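Local coordinates for protein particle-associated lyase (Acinetobacter bacteriophage AP22, PDB 4Y9V) that probably degrades the capsular polysaccharide of Acinetobacter baumannii as the lyase of the phage tailspike, which binds a capsular saccharide, at residues Gly561-Ser566 and Thr613-Trp618. Residues are numbered along the deposited sequence; the frame is centred on the assembly and turned at random. Where two conformers were deposited one is given.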
# COMPACT_ATOMS: atom_id res chain seq x y z
N GLY A 561 -3.53 44.46 12.77
CA GLY A 561 -2.81 44.84 11.59
C GLY A 561 -3.63 45.60 10.59
O GLY A 561 -4.85 45.75 10.68
N ASN A 562 -2.92 46.09 9.58
CA ASN A 562 -3.49 46.91 8.52
C ASN A 562 -4.32 46.08 7.55
O ASN A 562 -4.18 44.86 7.44
CB ASN A 562 -2.32 47.59 7.82
CG ASN A 562 -2.68 48.81 7.01
OD1 ASN A 562 -3.82 49.29 7.00
ND2 ASN A 562 -1.64 49.36 6.40
N LEU A 563 -5.19 46.79 6.84
CA LEU A 563 -5.98 46.23 5.76
C LEU A 563 -5.15 46.02 4.49
O LEU A 563 -4.29 46.86 4.17
CB LEU A 563 -7.11 47.22 5.36
CG LEU A 563 -8.09 47.60 6.46
CD1 LEU A 563 -9.02 48.66 5.93
CD2 LEU A 563 -8.84 46.40 7.01
N VAL A 564 -5.46 44.99 3.72
CA VAL A 564 -4.86 44.87 2.40
C VAL A 564 -5.20 46.10 1.60
O VAL A 564 -6.31 46.68 1.70
CB VAL A 564 -5.33 43.57 1.69
CG1 VAL A 564 -6.80 43.57 1.32
CG2 VAL A 564 -4.46 43.28 0.48
N GLY A 565 -4.27 46.56 0.76
CA GLY A 565 -4.52 47.70 -0.10
C GLY A 565 -4.21 49.04 0.53
O GLY A 565 -4.39 50.06 -0.13
N SER A 566 -3.79 49.07 1.79
CA SER A 566 -3.39 50.27 2.47
C SER A 566 -1.89 50.31 2.66
O SER A 566 -1.22 49.29 2.85
CB SER A 566 -4.09 50.35 3.84
OG SER A 566 -5.48 50.63 3.70
N THR A 613 -10.61 51.94 10.75
CA THR A 613 -10.94 50.58 10.35
C THR A 613 -9.66 49.79 10.14
O THR A 613 -8.73 50.27 9.45
CB THR A 613 -11.81 50.58 9.07
OG1 THR A 613 -13.01 51.31 9.31
CG2 THR A 613 -12.14 49.18 8.62
N PHE A 614 -9.58 48.60 10.74
CA PHE A 614 -8.35 47.80 10.70
C PHE A 614 -8.71 46.36 11.00
O PHE A 614 -9.85 46.05 11.33
CB PHE A 614 -7.28 48.39 11.62
CG PHE A 614 -7.77 48.51 13.07
CD1 PHE A 614 -7.60 47.47 13.95
CD2 PHE A 614 -8.38 49.67 13.50
CE1 PHE A 614 -8.07 47.58 15.25
CE2 PHE A 614 -8.84 49.79 14.80
CZ PHE A 614 -8.68 48.73 15.67
N ASN A 615 -7.72 45.48 10.90
CA ASN A 615 -7.94 44.05 11.15
C ASN A 615 -7.48 43.60 12.52
O ASN A 615 -6.43 44.01 13.02
CB ASN A 615 -7.18 43.24 10.11
CG ASN A 615 -7.86 43.23 8.75
OD1 ASN A 615 -9.08 43.23 8.67
ND2 ASN A 615 -7.02 43.19 7.71
N LEU A 616 -8.25 42.67 13.07
CA LEU A 616 -7.83 41.81 14.16
C LEU A 616 -7.72 40.38 13.60
O LEU A 616 -8.54 39.94 12.83
CB LEU A 616 -8.78 41.86 15.35
CG LEU A 616 -8.75 43.17 16.10
CD1 LEU A 616 -9.88 43.30 17.07
CD2 LEU A 616 -7.43 43.23 16.92
N TYR A 617 -6.67 39.70 14.03
CA TYR A 617 -6.38 38.33 13.64
C TYR A 617 -6.37 37.46 14.87
O TYR A 617 -6.00 37.91 15.97
CB TYR A 617 -5.04 38.24 12.94
CG TYR A 617 -4.94 39.09 11.71
CD1 TYR A 617 -5.40 38.62 10.50
CD2 TYR A 617 -4.37 40.37 11.74
CE1 TYR A 617 -5.31 39.38 9.34
CE2 TYR A 617 -4.26 41.13 10.58
CZ TYR A 617 -4.71 40.63 9.37
OH TYR A 617 -4.55 41.40 8.26
N TRP A 618 -6.70 36.18 14.70
CA TRP A 618 -6.72 35.26 15.80
C TRP A 618 -6.31 33.87 15.32
O TRP A 618 -6.51 33.50 14.16
CB TRP A 618 -8.12 35.21 16.49
CG TRP A 618 -9.20 34.78 15.53
CD1 TRP A 618 -9.91 35.55 14.66
CD2 TRP A 618 -9.60 33.43 15.29
NE1 TRP A 618 -10.75 34.80 13.90
CE2 TRP A 618 -10.58 33.47 14.28
CE3 TRP A 618 -9.26 32.17 15.84
CZ2 TRP A 618 -11.20 32.31 13.79
CZ3 TRP A 618 -9.87 31.05 15.34
CH2 TRP A 618 -10.84 31.11 14.35
O HOH W 1 -2.29 43.06 8.49
O HOH W 2 -5.99 49.53 8.67
O HOH W 3 -7.46 43.16 4.79
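Gly561 and Asn615 form the last hydrogen-bonded pair of an antiparallel ladder, at the point where strand 555-561 leaves strand 613-623 and runs into a loop. Two nearly equal bonds close it: Gly561 N gives to Asn615 O at 2.9 Å, and Asn615 N returns one to Gly561 O. The Tyr617 ring turns its edge to the glycine backbone and packs close against it, with Tyr617 CE2 4.1 Å from Gly561 N. Both segments lie in an Ig-like domain of the tailspike, where strand 518-531 pairs with 613-623 along its other edge. Past the ladder, side chains and water take over. Chi1 of -77° sets Asn615 CG beside its own backbone N; from there Asn615 ND2 makes a weak bond of 3.3 Å to Asn562 O, while water joins that same oxygen to Tyr617 OH. The Leu563 and Asn615 side chains cross at about a right angle, Leu563 CD2 3.6 Å from Asn615 OD1, and Leu563 CD1 packs near Thr613 O. A second water donates to both Asn562 OD1 and Thr613 O; Asn562 ND2 hydrogen-bonds to Ser591 O of the second subunit.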